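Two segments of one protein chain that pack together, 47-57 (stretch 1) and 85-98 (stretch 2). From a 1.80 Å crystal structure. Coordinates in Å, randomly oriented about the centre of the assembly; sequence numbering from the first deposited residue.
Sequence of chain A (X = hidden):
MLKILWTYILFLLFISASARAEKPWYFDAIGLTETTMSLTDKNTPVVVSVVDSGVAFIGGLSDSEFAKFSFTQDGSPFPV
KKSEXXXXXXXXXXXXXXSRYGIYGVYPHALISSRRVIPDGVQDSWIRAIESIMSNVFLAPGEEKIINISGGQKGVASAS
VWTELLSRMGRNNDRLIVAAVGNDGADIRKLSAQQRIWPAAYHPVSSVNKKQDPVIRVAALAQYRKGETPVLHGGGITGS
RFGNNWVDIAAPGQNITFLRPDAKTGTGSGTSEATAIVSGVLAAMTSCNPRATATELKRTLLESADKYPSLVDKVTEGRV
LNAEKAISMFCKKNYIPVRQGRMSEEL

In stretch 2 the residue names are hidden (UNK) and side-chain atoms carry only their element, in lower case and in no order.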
# COMPACT_ATOMS: atom_id res chain seq x y z
N VAL A 47 -10.76 -8.25 -0.69
CA VAL A 47 -9.61 -8.81 0.01
C VAL A 47 -8.37 -8.05 -0.45
O VAL A 47 -8.04 -8.04 -1.64
CB VAL A 47 -9.43 -10.32 -0.29
CG1 VAL A 47 -8.24 -10.88 0.47
CG2 VAL A 47 -10.70 -11.11 0.05
N VAL A 48 -7.68 -7.42 0.50
CA VAL A 48 -6.43 -6.75 0.19
C VAL A 48 -5.28 -7.71 0.46
O VAL A 48 -5.22 -8.37 1.52
CB VAL A 48 -6.26 -5.46 1.03
CG1 VAL A 48 -4.90 -4.80 0.76
CG2 VAL A 48 -7.41 -4.48 0.75
N SER A 49 -4.38 -7.82 -0.50
CA SER A 49 -3.20 -8.65 -0.34
C SER A 49 -2.17 -7.90 0.52
O SER A 49 -1.86 -6.74 0.26
CB SER A 49 -2.64 -9.02 -1.72
OG SER A 49 -1.63 -10.02 -1.59
N VAL A 50 -1.68 -8.54 1.57
CA VAL A 50 -0.63 -7.93 2.39
C VAL A 50 0.65 -8.76 2.23
O VAL A 50 0.80 -9.83 2.85
CB VAL A 50 -1.05 -7.75 3.87
CG1 VAL A 50 0.15 -7.33 4.74
CG2 VAL A 50 -2.14 -6.71 3.97
N VAL A 51 1.53 -8.25 1.36
CA VAL A 51 2.78 -8.93 1.02
C VAL A 51 3.83 -8.33 1.97
O VAL A 51 4.24 -7.16 1.84
CB VAL A 51 3.14 -8.74 -0.48
CG1 VAL A 51 4.39 -9.57 -0.84
CG2 VAL A 51 1.96 -9.14 -1.37
N ASP A 52 4.22 -9.13 2.95
CA ASP A 52 4.89 -8.58 4.13
C ASP A 52 5.48 -9.68 5.00
O ASP A 52 5.82 -10.75 4.50
CB ASP A 52 3.87 -7.72 4.91
CG ASP A 52 4.51 -6.50 5.55
OD1 ASP A 52 5.36 -6.69 6.45
OD2 ASP A 52 4.16 -5.36 5.15
N SER A 53 5.61 -9.41 6.30
CA SER A 53 6.33 -10.30 7.21
C SER A 53 5.41 -11.31 7.92
O SER A 53 5.85 -12.00 8.85
CB SER A 53 7.08 -9.46 8.24
OG SER A 53 6.18 -8.79 9.11
N GLY A 54 4.15 -11.39 7.49
CA GLY A 54 3.17 -12.30 8.10
C GLY A 54 2.20 -11.55 9.00
O GLY A 54 2.55 -10.51 9.58
N VAL A 55 0.98 -12.07 9.12
CA VAL A 55 -0.07 -11.36 9.84
C VAL A 55 -0.62 -12.21 10.98
O VAL A 55 -0.93 -13.39 10.79
CB VAL A 55 -1.21 -10.92 8.88
CG1 VAL A 55 -2.40 -10.32 9.67
CG2 VAL A 55 -0.69 -9.93 7.84
N ALA A 56 -0.71 -11.60 12.16
CA ALA A 56 -1.34 -12.19 13.33
C ALA A 56 -2.79 -11.72 13.36
O ALA A 56 -3.07 -10.54 13.61
CB ALA A 56 -0.62 -11.74 14.58
N PHE A 57 -3.70 -12.65 13.10
CA PHE A 57 -5.13 -12.32 13.05
C PHE A 57 -5.74 -12.34 14.45
O PHE A 57 -6.49 -13.25 14.81
CB PHE A 57 -5.86 -13.21 12.04
CG PHE A 57 -5.46 -12.95 10.61
CD1 PHE A 57 -5.99 -11.87 9.91
CD2 PHE A 57 -4.51 -13.76 9.99
CE1 PHE A 57 -5.60 -11.63 8.58
CE2 PHE A 57 -4.12 -13.52 8.65
CZ PHE A 57 -4.67 -12.46 7.95
N UNK A 85 10.92 -5.57 14.64
CA UNK A 85 10.28 -4.85 13.54
C UNK A 85 9.57 -5.81 12.60
O UNK A 85 8.42 -5.57 12.24
c UNK A 85 11.28 -3.99 12.77
N UNK A 86 10.24 -6.89 12.20
CA UNK A 86 9.64 -7.86 11.29
C UNK A 86 8.57 -8.74 11.96
O UNK A 86 7.67 -9.23 11.29
c UNK A 86 11.36 -8.01 9.38
c UNK A 86 10.69 -8.71 10.57
c UNK A 86 12.53 -7.19 9.84
c UNK A 86 11.82 -8.98 8.31
N UNK A 87 8.65 -8.90 13.28
CA UNK A 87 7.60 -9.62 14.01
C UNK A 87 6.28 -8.89 13.88
O UNK A 87 5.23 -9.51 13.73
c UNK A 87 7.96 -9.79 15.50
o UNK A 87 4.09 -12.76 18.44
c UNK A 87 6.93 -10.58 16.29
c UNK A 87 5.03 -12.02 17.74
c UNK A 87 6.44 -11.80 15.82
c UNK A 87 5.49 -10.82 18.25
c UNK A 87 5.49 -12.51 16.53
c UNK A 87 6.45 -10.11 17.52
N UNK A 88 6.34 -7.56 13.90
CA UNK A 88 5.14 -6.73 13.99
C UNK A 88 4.62 -6.17 12.66
O UNK A 88 3.44 -5.79 12.55
c UNK A 88 6.60 -3.35 15.52
c UNK A 88 6.35 -4.53 14.53
c UNK A 88 5.72 -6.14 16.37
c UNK A 88 5.32 -5.56 15.02
N UNK A 89 5.51 -6.12 11.67
CA UNK A 89 5.28 -5.26 10.50
C UNK A 89 4.04 -5.62 9.69
O UNK A 89 3.22 -4.75 9.40
c UNK A 89 6.78 -2.09 7.80
c UNK A 89 6.52 -5.22 9.61
n UNK A 89 6.31 -2.85 6.82
c UNK A 89 6.49 -4.12 8.60
c UNK A 89 6.12 -4.12 7.29
n UNK A 89 6.90 -2.84 8.88
N UNK A 90 3.89 -6.90 9.33
CA UNK A 90 2.72 -7.36 8.56
C UNK A 90 1.41 -7.08 9.29
O UNK A 90 0.44 -6.58 8.69
N UNK A 91 1.37 -7.41 10.58
CA UNK A 91 0.19 -7.17 11.43
C UNK A 91 -0.15 -5.68 11.50
O UNK A 91 -1.32 -5.28 11.39
c UNK A 91 -0.90 -7.63 13.69
o UNK A 91 0.81 -9.09 12.83
c UNK A 91 0.39 -7.72 12.88
N UNK A 92 0.88 -4.85 11.68
CA UNK A 92 0.72 -3.40 11.68
C UNK A 92 0.01 -2.92 10.40
O UNK A 92 -0.96 -2.17 10.48
c UNK A 92 2.07 -2.73 11.84
N UNK A 93 0.51 -3.35 9.24
CA UNK A 93 -0.02 -2.90 7.95
C UNK A 93 -1.46 -3.35 7.74
O UNK A 93 -2.33 -2.54 7.39
c UNK A 93 2.35 -2.90 6.92
c UNK A 93 3.04 -0.87 8.72
c UNK A 93 0.87 -3.36 6.80
s UNK A 93 2.54 -1.11 7.03
N UNK A 94 -1.69 -4.64 8.00
CA UNK A 94 -3.02 -5.23 7.96
C UNK A 94 -3.98 -4.45 8.85
O UNK A 94 -5.11 -4.19 8.44
c UNK A 94 -2.98 -6.69 8.38
N UNK A 95 -3.52 -4.04 10.04
CA UNK A 95 -4.39 -3.30 10.95
C UNK A 95 -4.78 -1.95 10.36
O UNK A 95 -5.95 -1.56 10.45
c UNK A 95 -3.80 -3.18 12.36
o UNK A 95 -2.75 -2.23 12.46
N UNK A 96 -3.83 -1.25 9.73
CA UNK A 96 -4.10 0.06 9.14
C UNK A 96 -5.12 -0.00 7.99
O UNK A 96 -5.93 0.90 7.83
c UNK A 96 -2.81 0.74 8.67
c UNK A 96 -2.42 2.15 10.78
c UNK A 96 -0.54 1.63 9.16
c UNK A 96 -1.82 1.12 9.78
N UNK A 97 -5.06 -1.10 7.23
CA UNK A 97 -5.99 -1.35 6.14
C UNK A 97 -7.38 -1.74 6.67
O UNK A 97 -8.39 -1.21 6.21
c UNK A 97 -3.38 -3.14 3.90
c UNK A 97 -5.45 -2.45 5.20
c UNK A 97 -4.15 -1.98 4.52
c UNK A 97 -6.51 -2.87 4.15
N UNK A 98 -7.42 -2.67 7.62
CA UNK A 98 -8.67 -3.42 7.85
C UNK A 98 -9.16 -3.64 9.30
O UNK A 98 -10.22 -4.26 9.50
c UNK A 98 -8.58 -4.76 7.13
O HOH W 1 8.06 -12.14 10.78
O HOH W 2 3.31 -9.14 12.00

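Position 85 carries one side-chain carbon and lies beyond reach of stretch 1; it is Ala 85. At 86, four carbons fork at the second; the first, CB, lies 4.4 Å from Ser 53 CB in the loop just past the strand. This is Leu 86. Its backbone takes part too: Ser 53 OG donates a hydrogen bond to Leu 86 O at 2.7 Å. Position 87 has one carbon, then a six-carbon ring bearing an oxygen, and points away from stretch 1; it is Tyr 87. Position 88, four carbons forked at the first with one arm two carbons long, also points away: Ile 88.

At 89 one carbon, CB, leads to a five-membered ring of three carbons and two nitrogens; CB lies 3.6 Å from Ser 53 OG. This is His 89, whose NE2 is hydrogen-bonded elsewhere in the structure, a role a ring nitrogen can fill.

Position 90 has no side-chain atoms, so it is Gly 90, and the packing explains why. A CB here would point toward stretch 1 and lie 2.1 Å from Gly 54 O, a clash. Without one, the backbones close in until Gly 90 CA lies 3.3 Å from Gly 54 O in a CA-H...O contact, and Gly 90 N donates to Ser 53 OG at 3.0 Å.

At 91 one carbon carries an oxygen and a carbon: Thr 91. Its OG1 accepts a hydrogen bond from Ala 56 N at 3.0 Å, satisfying a loop amide. Water 2 links the segments here, donating to Gly 54 O and Tyr 87 O and accepting from Thr 91 N.

Position 92, a single carbon out of reach, is Ala 92. Position 93 is an unbranched chain of two carbons, sulfur and carbon, hence Met 93; its CB points toward the strand but its end leads away. Position 94 has one carbon, directed at the strand: Ala 94, small enough to sit close, its CB 3.9 Å from Val 55 CG1. At 95 a carbon and an oxygen make Ser 95, whose OG donates to Ala 92 O within the helix. Position 96, four carbons forked at the second, is Leu 96, out of reach. Position 97 forks at the first carbon, with one two-carbon arm: Ile 97, whose CD1 lies 3.8 Å from Val 50 CG2 and 3.9 Å from Val 48 CG1. Position 98, one carbon, is Ala 98, without contact.

The helix runs nearly antiparallel to the strand, at 162°. Apolar packing by Ala 94 and Ile 97 gives way to close polar contacts around Gly 90, where the missing side chain lets the loop approach the helix backbone.

Stretch 2 (85-98) ALYIHGTAMASLIA
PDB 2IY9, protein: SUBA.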